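Local structure of glycosyl hydrolase family 2, TIM barrel domain protein (Faecalibacterium prausnitzii A2-165, 6ED2) at residues 48-53 / 79-84; 85-90 / 189-194; 161-166 / 180-185. The protein probably hydrolyses beta-glucuronides as a family 2 glycoside hydrolase with a TIM barrel domain, and binds magnesium ions. One frame throughout, in Å; residues are numbered along the deposited sequence.

Contact 1 (48-53 / 79-84); sequences FSFDPE and DLFTDK
F81 meets two phenylalanine rings of the strand, F50 and F48. F50 and F81 reach out from opposite directions. Each has its CG anti to the carbonyl carbon (chi1 -63° in F50, -61° in F81), which turns each ring toward the other segment. They close at their far ends, with F50 CZ 3.9 Å from F81 CE2. This is the tight part of the contact. The ring planes are 42° apart and the centroids 5.7 Å apart, so this is an oblique pair rather than a stack or an edge-to-face contact. F48 is the loose part, with F48 CE2 4.4 Å from F81 CZ. F48 also backs F50 from within the strand. F48 CE2 sits over the centre of one face of F50, 3.5 Å above its plane, while F50 CE1 lies in plane at the edge of F48.

F48 and F81 are buried, whereas F50 is partly exposed, so the more open side of the contact is at F50. On the strand, S49 OG donates to F50 O at 3.0 Å. The two segments bury little surface between them, and no hydrogen bond joins them. F77 meets both strand rings, and M71 of strand 69-73 packs on F48 and F81. Y89 and S86 also pack on F50. The arrangement is an aromatic cluster, formed where the loop leading into helix 84-87 packs over strand 38-51 of the sheet, in the jelly-roll sugar-binding domain of family 2 glycoside hydrolases.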
loop_
_atom_site.group_PDB
_atom_site.type_symbol
_atom_site.label_atom_id
_atom_site.label_comp_id
_atom_site.label_asym_id
_atom_site.label_seq_id
_atom_site.Cartn_x
_atom_site.Cartn_y
_atom_site.Cartn_z
ATOM N N PHE A 48 29.922 -11.381 18.137
ATOM C CA PHE A 48 28.672 -11.554 18.853
ATOM C C PHE A 48 28.356 -13.036 18.926
ATOM O O PHE A 48 28.540 -13.761 17.949
ATOM C CB PHE A 48 27.533 -10.786 18.149
ATOM C CG PHE A 48 26.159 -10.966 18.776
ATOM C CD1 PHE A 48 25.630 -9.983 19.599
ATOM C CD2 PHE A 48 25.372 -12.083 18.484
ATOM C CE1 PHE A 48 24.342 -10.115 20.154
ATOM C CE2 PHE A 48 24.096 -12.226 19.038
ATOM C CZ PHE A 48 23.580 -11.227 19.870
ATOM N N SER A 49 27.866 -13.477 20.082
ATOM C CA SER A 49 27.409 -14.846 20.214
ATOM C C SER A 49 26.244 -14.894 21.187
ATOM O O SER A 49 26.297 -14.271 22.251
ATOM C CB SER A 49 28.531 -15.768 20.707
ATOM O OG SER A 49 28.064 -17.097 20.689
ATOM N N PHE A 50 25.193 -15.620 20.809
ATOM C CA PHE A 50 24.180 -16.023 21.774
ATOM C C PHE A 50 24.778 -17.034 22.749
ATOM O O PHE A 50 25.708 -17.773 22.414
ATOM C CB PHE A 50 22.967 -16.636 21.063
ATOM C CG PHE A 50 22.241 -15.679 20.146
ATOM C CD1 PHE A 50 21.582 -14.570 20.657
ATOM C CD2 PHE A 50 22.210 -15.892 18.768
ATOM C CE1 PHE A 50 20.914 -13.682 19.814
ATOM C CE2 PHE A 50 21.534 -15.001 17.916
ATOM C CZ PHE A 50 20.884 -13.904 18.443
ATOM N N ASP A 51 24.229 -17.073 23.965
ATOM C CA ASP A 51 24.672 -17.991 25.023
ATOM C C ASP A 51 23.441 -18.629 25.661
ATOM O O ASP A 51 23.092 -18.324 26.806
ATOM C CB ASP A 51 25.511 -17.238 26.059
ATOM C CG ASP A 51 26.214 -18.158 27.078
ATOM O OD1 ASP A 51 26.032 -19.405 27.067
ATOM O OD2 ASP A 51 26.962 -17.592 27.910
ATOM N N PRO A 52 22.744 -19.513 24.935
ATOM C CA PRO A 52 21.453 -20.012 25.447
ATOM C C PRO A 52 21.589 -20.885 26.680
ATOM O O PRO A 52 20.638 -20.984 27.466
ATOM C CB PRO A 52 20.876 -20.798 24.261
ATOM C CG PRO A 52 22.070 -21.189 23.461
ATOM C CD PRO A 52 23.035 -20.030 23.587
ATOM N N GLU A 53 22.730 -21.522 26.888
ATOM C CA GLU A 53 22.910 -22.348 28.070
ATOM C C GLU A 53 23.584 -21.594 29.209
ATOM O O GLU A 53 23.900 -22.207 30.232
ATOM C CB GLU A 53 23.701 -23.608 27.708
ATOM C CG GLU A 53 22.961 -24.535 26.738
ATOM C CD GLU A 53 21.588 -24.955 27.249
ATOM O OE1 GLU A 53 21.500 -25.463 28.391
ATOM O OE2 GLU A 53 20.597 -24.770 26.507
ATOM N N ASP A 79 16.713 -7.118 14.691
ATOM C CA ASP A 79 16.143 -6.989 13.350
ATOM C C ASP A 79 17.171 -7.159 12.233
ATOM O O ASP A 79 16.836 -6.961 11.057
ATOM C CB ASP A 79 15.451 -5.632 13.192
ATOM C CG ASP A 79 14.096 -5.592 13.861
ATOM O OD1 ASP A 79 13.675 -6.644 14.405
ATOM O OD2 ASP A 79 13.455 -4.507 13.844
ATOM N N LEU A 80 18.410 -7.493 12.573
ATOM C CA LEU A 80 19.419 -7.760 11.558
ATOM C C LEU A 80 19.278 -9.161 10.983
ATOM O O LEU A 80 19.663 -9.388 9.829
ATOM C CB LEU A 80 20.819 -7.558 12.155
ATOM C CG LEU A 80 21.008 -6.127 12.688
ATOM C CD1 LEU A 80 22.323 -5.979 13.360
ATOM C CD2 LEU A 80 20.908 -5.144 11.540
ATOM N N PHE A 81 18.712 -10.094 11.751
ATOM C CA PHE A 81 18.633 -11.499 11.368
ATOM C C PHE A 81 17.413 -11.778 10.493
ATOM O O PHE A 81 16.445 -11.012 10.458
ATOM C CB PHE A 81 18.576 -12.391 12.608
ATOM C CG PHE A 81 19.784 -12.272 13.491
ATOM C CD1 PHE A 81 20.945 -12.957 13.191
ATOM C CD2 PHE A 81 19.760 -11.466 14.614
ATOM C CE1 PHE A 81 22.065 -12.853 14.003
ATOM C CE2 PHE A 81 20.881 -11.356 15.430
ATOM C CZ PHE A 81 22.039 -12.050 15.116
ATOM N N THR A 82 17.462 -12.910 9.797
ATOM C CA THR A 82 16.328 -13.327 8.984
ATOM C C THR A 82 15.454 -14.382 9.647
ATOM O O THR A 82 14.390 -14.694 9.104
ATOM C CB THR A 82 16.810 -13.863 7.633
ATOM O OG1 THR A 82 17.812 -14.858 7.856
ATOM C CG2 THR A 82 17.393 -12.724 6.799
ATOM N N ASP A 83 15.867 -14.940 10.789
ATOM C CA ASP A 83 15.104 -15.968 11.498
ATOM C C ASP A 83 14.519 -15.415 12.798
ATOM O O ASP A 83 15.146 -14.590 13.474
ATOM C CB ASP A 83 15.984 -17.176 11.808
ATOM C CG ASP A 83 17.058 -16.856 12.826
ATOM O OD1 ASP A 83 17.891 -15.971 12.547
ATOM O OD2 ASP A 83 17.067 -17.476 13.907
ATOM N N LYS A 84 13.326 -15.902 13.162
ATOM C CA LYS A 84 12.598 -15.338 14.296
ATOM C C LYS A 84 13.220 -15.725 15.646
ATOM O O LYS A 84 13.132 -14.950 16.607
ATOM C CB LYS A 84 11.122 -15.767 14.229
ATOM C CG LYS A 84 10.237 -15.135 15.307
ATOM C CD LYS A 84 8.766 -15.451 15.108
ATOM C CE LYS A 84 8.273 -14.937 13.772
ATOM N NZ LYS A 84 6.800 -14.730 13.788
#

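Contact 2 (85-90 / 189-194); sequences ASREYC and DFYNYA
Y191 points the hydroxyl end of its ring at R87 and E88, where helix 84-87 ends. Its CG is anti to the backbone N (chi1 -166°), which swings the ring toward the helix. R87 bends at chi3 and presents NE to the hydroxyl. The guanidinium and ring planes are 87° apart, almost perpendicular. R87 NE donates to Y191 OH at 3.1 Å, with Y191 OH near the guanidinium plane. The hydroxyl in turn gives a weak bond to the backbone, Y191 OH to R87 O at 3.0 Å. E88 comes in at the ring edge, with E88 OE2 3.4 Å from Y191 CE1. The same oxygen, E88 OE2, receives R87 NH2 at 2.7 Å through its anti lone pair, in a nearly straight hydrogen bond (166°) that is part of a salt bridge. R87 NH2 also pairs with E589, and R87 NH1 bonds S549 O of the third subunit.

The tyrosine hydroxyl is thus both acceptor and donor to one residue, R87. The guanidinium is held by several acceptors, which fixes its plane. E88 and E589, the latter shared with K84, would probably offset the charge of this buried arginine.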
loop_
_atom_site.group_PDB
_atom_site.type_symbol
_atom_site.label_atom_id
_atom_site.label_comp_id
_atom_site.label_asym_id
_atom_site.label_seq_id
_atom_site.Cartn_x
_atom_site.Cartn_y
_atom_site.Cartn_z
ATOM N N ALA A 85 13.848 -16.905 15.743
ATOM C CA ALA A 85 14.460 -17.320 17.005
ATOM C C ALA A 85 15.550 -16.348 17.438
ATOM O O ALA A 85 15.707 -16.069 18.631
ATOM C CB ALA A 85 15.035 -18.734 16.886
ATOM N N SER A 86 16.315 -15.822 16.486
ATOM C CA SER A 86 17.318 -14.820 16.825
ATOM C C SER A 86 16.668 -13.478 17.121
ATOM O O SER A 86 17.072 -12.785 18.064
ATOM C CB SER A 86 18.326 -14.683 15.684
ATOM O OG SER A 86 18.955 -15.927 15.425
ATOM N N ARG A 87 15.662 -13.085 16.327
ATOM C CA ARG A 87 14.990 -11.818 16.610
ATOM C C ARG A 87 14.406 -11.821 18.014
ATOM O O ARG A 87 14.514 -10.826 18.738
ATOM C CB ARG A 87 13.898 -11.525 15.582
ATOM C CG ARG A 87 13.306 -10.120 15.714
ATOM C CD ARG A 87 11.915 -10.026 15.053
ATOM N NE ARG A 87 10.883 -10.627 15.888
ATOM C CZ ARG A 87 9.727 -11.131 15.444
ATOM N NH1 ARG A 87 9.424 -11.118 14.151
ATOM N NH2 ARG A 87 8.857 -11.651 16.307
ATOM N N GLU A 88 13.819 -12.939 18.432
ATOM C CA GLU A 88 13.149 -13.022 19.727
ATOM C C GLU A 88 14.046 -13.584 20.830
ATOM O O GLU A 88 13.549 -13.869 21.924
ATOM C CB GLU A 88 11.880 -13.875 19.605
ATOM C CG GLU A 88 10.749 -13.236 18.784
ATOM C CD GLU A 88 9.905 -12.238 19.594
ATOM O OE1 GLU A 88 10.091 -12.142 20.824
ATOM O OE2 GLU A 88 9.048 -11.543 19.006
ATOM N N TYR A 89 15.344 -13.770 20.566
ATOM C CA TYR A 89 16.229 -14.357 21.566
ATOM C C TYR A 89 16.152 -13.607 22.889
ATOM O O TYR A 89 16.267 -12.372 22.939
ATOM C CB TYR A 89 17.679 -14.362 21.084
ATOM C CG TYR A 89 18.586 -14.962 22.126
ATOM C CD1 TYR A 89 18.759 -16.346 22.202
ATOM C CD2 TYR A 89 19.236 -14.164 23.066
ATOM C CE1 TYR A 89 19.581 -16.916 23.161
ATOM C CE2 TYR A 89 20.057 -14.729 24.048
ATOM C CZ TYR A 89 20.223 -16.105 24.085
ATOM O OH TYR A 89 21.037 -16.678 25.036
ATOM N N CYS A 90 15.989 -14.363 23.971
ATOM C CA CYS A 90 15.859 -13.787 25.306
ATOM C C CYS A 90 16.787 -14.536 26.251
ATOM O O CYS A 90 16.630 -15.746 26.445
ATOM C CB CYS A 90 14.407 -13.851 25.793
ATOM S SG CYS A 90 14.126 -12.963 27.370
ATOM N N ASP A 189 4.218 -1.777 25.746
ATOM C CA ASP A 189 3.761 -2.015 24.374
ATOM C C ASP A 189 4.920 -2.253 23.403
ATOM O O ASP A 189 4.763 -3.022 22.452
ATOM C CB ASP A 189 2.885 -0.842 23.899
ATOM C CG ASP A 189 2.115 -1.142 22.605
ATOM O OD1 ASP A 189 1.493 -0.206 22.042
ATOM O OD2 ASP A 189 2.128 -2.302 22.146
ATOM N N PHE A 190 6.095 -1.676 23.647
ATOM C CA PHE A 190 7.140 -1.609 22.634
ATOM C C PHE A 190 7.996 -2.876 22.618
ATOM O O PHE A 190 8.076 -3.610 23.606
ATOM C CB PHE A 190 8.010 -0.350 22.829
ATOM C CG PHE A 190 8.543 -0.156 24.237
ATOM C CD1 PHE A 190 9.861 -0.500 24.549
ATOM C CD2 PHE A 190 7.756 0.420 25.223
ATOM C CE1 PHE A 190 10.377 -0.298 25.831
ATOM C CE2 PHE A 190 8.264 0.630 26.509
ATOM C CZ PHE A 190 9.585 0.268 26.808
ATOM N N TYR A 191 8.603 -3.148 21.462
ATOM C CA TYR A 191 9.384 -4.364 21.296
ATOM C C TYR A 191 10.607 -4.359 22.219
ATOM O O TYR A 191 11.227 -3.320 22.466
ATOM C CB TYR A 191 9.822 -4.525 19.837
ATOM C CG TYR A 191 10.331 -5.924 19.521
ATOM C CD1 TYR A 191 9.458 -6.920 19.103
ATOM C CD2 TYR A 191 11.684 -6.256 19.674
ATOM C CE1 TYR A 191 9.909 -8.213 18.830
ATOM C CE2 TYR A 191 12.145 -7.552 19.406
ATOM C CZ TYR A 191 11.244 -8.519 18.991
ATOM O OH TYR A 191 11.678 -9.803 18.722
ATOM N N ASN A 192 10.967 -5.540 22.720
ATOM C CA ASN A 192 12.074 -5.664 23.673
ATOM C C ASN A 192 13.434 -5.662 22.960
ATOM O O ASN A 192 14.231 -6.588 23.078
ATOM C CB ASN A 192 11.901 -6.924 24.518
ATOM C CG ASN A 192 12.853 -6.961 25.713
ATOM O OD1 ASN A 192 13.056 -5.948 26.385
ATOM N ND2 ASN A 192 13.440 -8.127 25.979
ATOM N N TYR A 193 13.695 -4.589 22.214
ATOM C CA TYR A 193 14.985 -4.437 21.548
ATOM C C TYR A 193 16.115 -4.430 22.576
ATOM O O TYR A 193 16.059 -3.701 23.573
ATOM C CB TYR A 193 15.014 -3.138 20.741
ATOM C CG TYR A 193 14.276 -3.208 19.416
ATOM C CD1 TYR A 193 14.579 -4.198 18.477
ATOM C CD2 TYR A 193 13.274 -2.287 19.110
ATOM C CE1 TYR A 193 13.896 -4.268 17.264
ATOM C CE2 TYR A 193 12.585 -2.347 17.915
ATOM C CZ TYR A 193 12.899 -3.337 16.993
ATOM O OH TYR A 193 12.213 -3.377 15.800
ATOM N N ALA A 194 17.144 -5.240 22.339
ATOM C CA ALA A 194 18.319 -5.224 23.196
ATOM C C ALA A 194 19.572 -5.301 22.334
ATOM O O ALA A 194 19.507 -5.484 21.119
ATOM C CB ALA A 194 18.294 -6.362 24.210
#

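Contact 3 (161-166 / 180-185); sequences NNELSE and GRKIAA
E163 and K182 meet where the loop after strand 152-161 passes the hairpin of strands 172-176 and 182-186. An Asx turn at N161 shapes the loop here. The two side chains cross at a slant. E163 OE2 lies 3.2 Å from the methylene carbon K182 CD, so the carboxylate touches the lysine stem. The charged ends pair only at long range, with E163 OE1 3.7 Å from K182 NZ. The lysine bends at chi3 (-77°), which brings NZ round beside the carboxylate. Further along, L164 sends its branch CD1 toward the strand. L164 CD1 packs 4.0 Å from A184 CB and also rests on the backbone of A185. L164 is the buried residue of what is otherwise a surface contact.

The next shell positions the glutamate. The amide of N161 works in two ways, accepting from the backbone of E163 and donating to its side chain. R120 bonds both N161 OD1 and E163 O, and D92 takes N161 ND2 as well. T174 of the neighbouring strand touches E163, and H119 packs against L164. On the hairpin, I183 faces the other way, onto C175 and onto A506 of the third subunit. With an alanine at E163, K182 would probably lose its nearby carboxylate and N161 ND2 one of its two acceptors.

The amide geometry is uneven. E163 N reaches N161 OD1 at 2.9 Å from above the carbonyl plane, 47° out of it and not along a lone pair. By contrast, N161 ND2 gives a nearly straight bond (2.8 Å, 175°) to the anti lone pair of E163 OE1, which lies in the N161 amide plane.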
loop_
_atom_site.group_PDB
_atom_site.type_symbol
_atom_site.label_atom_id
_atom_site.label_comp_id
_atom_site.label_asym_id
_atom_site.label_seq_id
_atom_site.Cartn_x
_atom_site.Cartn_y
_atom_site.Cartn_z
ATOM N N ASN A 161 22.347 -9.248 28.934
ATOM C CA ASN A 161 21.153 -10.047 29.177
ATOM C C ASN A 161 19.940 -9.155 28.943
ATOM O O ASN A 161 19.968 -7.967 29.278
ATOM C CB ASN A 161 21.163 -10.615 30.611
ATOM C CG ASN A 161 19.971 -11.514 30.899
ATOM O OD1 ASN A 161 18.892 -11.034 31.204
ATOM N ND2 ASN A 161 20.160 -12.820 30.774
ATOM N N ASN A 162 18.883 -9.713 28.345
ATOM C CA ASN A 162 17.697 -8.913 28.047
ATOM C C ASN A 162 16.429 -9.497 28.660
ATOM O O ASN A 162 15.319 -9.174 28.212
ATOM C CB ASN A 162 17.529 -8.747 26.536
ATOM C CG ASN A 162 17.251 -10.059 25.835
ATOM O OD1 ASN A 162 17.380 -11.131 26.426
ATOM N ND2 ASN A 162 16.874 -9.984 24.556
ATOM N N GLU A 163 16.567 -10.357 29.663
ATOM C CA GLU A 163 15.399 -10.916 30.324
ATOM C C GLU A 163 14.662 -9.835 31.104
ATOM O O GLU A 163 15.258 -8.877 31.605
ATOM C CB GLU A 163 15.803 -12.067 31.242
ATOM C CG GLU A 163 16.220 -13.285 30.468
ATOM C CD GLU A 163 16.828 -14.385 31.331
ATOM O OE1 GLU A 163 18.065 -14.517 31.345
ATOM O OE2 GLU A 163 16.070 -15.147 31.954
ATOM N N LEU A 164 13.344 -9.987 31.166
ATOM C CA LEU A 164 12.463 -9.062 31.854
ATOM C C LEU A 164 12.000 -9.636 33.193
ATOM O O LEU A 164 11.833 -10.848 33.350
ATOM C CB LEU A 164 11.257 -8.751 30.974
ATOM C CG LEU A 164 11.586 -8.039 29.658
ATOM C CD1 LEU A 164 10.309 -7.789 28.872
ATOM C CD2 LEU A 164 12.350 -6.735 29.916
ATOM N N SER A 165 11.778 -8.748 34.159
ATOM C CA SER A 165 11.235 -9.142 35.457
ATOM C C SER A 165 10.397 -7.994 36.001
ATOM O O SER A 165 10.314 -6.919 35.398
ATOM C CB SER A 165 12.342 -9.507 36.451
ATOM O OG SER A 165 12.915 -8.309 36.957
ATOM N N GLU A 166 9.788 -8.228 37.165
ATOM C CA GLU A 166 8.961 -7.239 37.836
ATOM C C GLU A 166 9.760 -6.339 38.777
ATOM O O GLU A 166 9.162 -5.511 39.476
ATOM C CB GLU A 166 7.833 -7.933 38.606
ATOM C CG GLU A 166 6.971 -8.815 37.718
ATOM C CD GLU A 166 5.738 -9.367 38.426
ATOM O OE1 GLU A 166 5.709 -9.367 39.678
ATOM O OE2 GLU A 166 4.783 -9.768 37.720
ATOM N N GLY A 180 11.668 -25.008 24.885
ATOM C CA GLY A 180 12.585 -24.590 25.925
ATOM C C GLY A 180 13.221 -23.228 25.738
ATOM O O GLY A 180 13.966 -22.792 26.625
ATOM N N ARG A 181 12.964 -22.543 24.623
ATOM C CA ARG A 181 13.508 -21.204 24.429
ATOM C C ARG A 181 12.790 -20.212 25.337
ATOM O O ARG A 181 11.561 -20.245 25.470
ATOM C CB ARG A 181 13.371 -20.764 22.965
ATOM C CG ARG A 181 14.254 -21.550 21.972
ATOM C CD ARG A 181 14.092 -21.075 20.519
ATOM N NE ARG A 181 12.721 -21.170 20.002
ATOM C CZ ARG A 181 11.993 -20.121 19.612
ATOM N NH1 ARG A 181 10.762 -20.296 19.149
ATOM N NH2 ARG A 181 12.490 -18.889 19.682
ATOM N N LYS A 182 13.570 -19.339 25.974
ATOM C CA LYS A 182 13.001 -18.203 26.683
ATOM C C LYS A 182 12.477 -17.188 25.674
ATOM O O LYS A 182 13.055 -16.995 24.606
ATOM C CB LYS A 182 14.051 -17.546 27.594
ATOM C CG LYS A 182 13.932 -17.890 29.090
ATOM C CD LYS A 182 15.191 -17.491 29.885
ATOM C CE LYS A 182 16.353 -18.484 29.677
ATOM N NZ LYS A 182 17.711 -17.986 30.112
ATOM N N ILE A 183 11.369 -16.547 26.020
ATOM C CA ILE A 183 10.762 -15.489 25.230
ATOM C C ILE A 183 10.435 -14.363 26.200
ATOM O O ILE A 183 10.084 -14.622 27.356
ATOM C CB ILE A 183 9.492 -15.981 24.491
ATOM C CG1 ILE A 183 8.996 -14.940 23.506
ATOM C CG2 ILE A 183 8.365 -16.304 25.460
ATOM C CD1 ILE A 183 9.998 -14.664 22.465
ATOM N N ALA A 184 10.591 -13.119 25.758
ATOM C CA ALA A 184 10.253 -11.990 26.614
ATOM C C ALA A 184 8.765 -11.690 26.510
ATOM O O ALA A 184 8.181 -11.746 25.422
ATOM C CB ALA A 184 11.065 -10.748 26.241
ATOM N N ALA A 185 8.153 -11.380 27.652
ATOM C CA ALA A 185 6.729 -11.053 27.737
ATOM C C ALA A 185 6.601 -9.702 28.421
ATOM O O ALA A 185 6.380 -9.628 29.637
ATOM C CB ALA A 185 5.956 -12.130 28.499
#

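In the fold
All three contacts lie in the sugar-binding region, on the same side of the chain's centre. Contact 1 closes before contact 2 opens, and contact 3 is nested in the loop that contact 2 closes. The centres of contact 1 and contact 2 are about 10 Å apart. Those of contact 2 and contact 3 are about 9 Å apart. Those of contact 1 and contact 3 are about 14 Å apart. Contact 2 is therefore the middle piece. It touches contact 1 through D79 with Y193 and through Y89 packed on F50. It touches contact 3 where N162 bonds Y89 O and N192. Helix 84-87 links the first two contacts. Each contact has residues at the third subunit, so this corner also forms part of the tetramer interface.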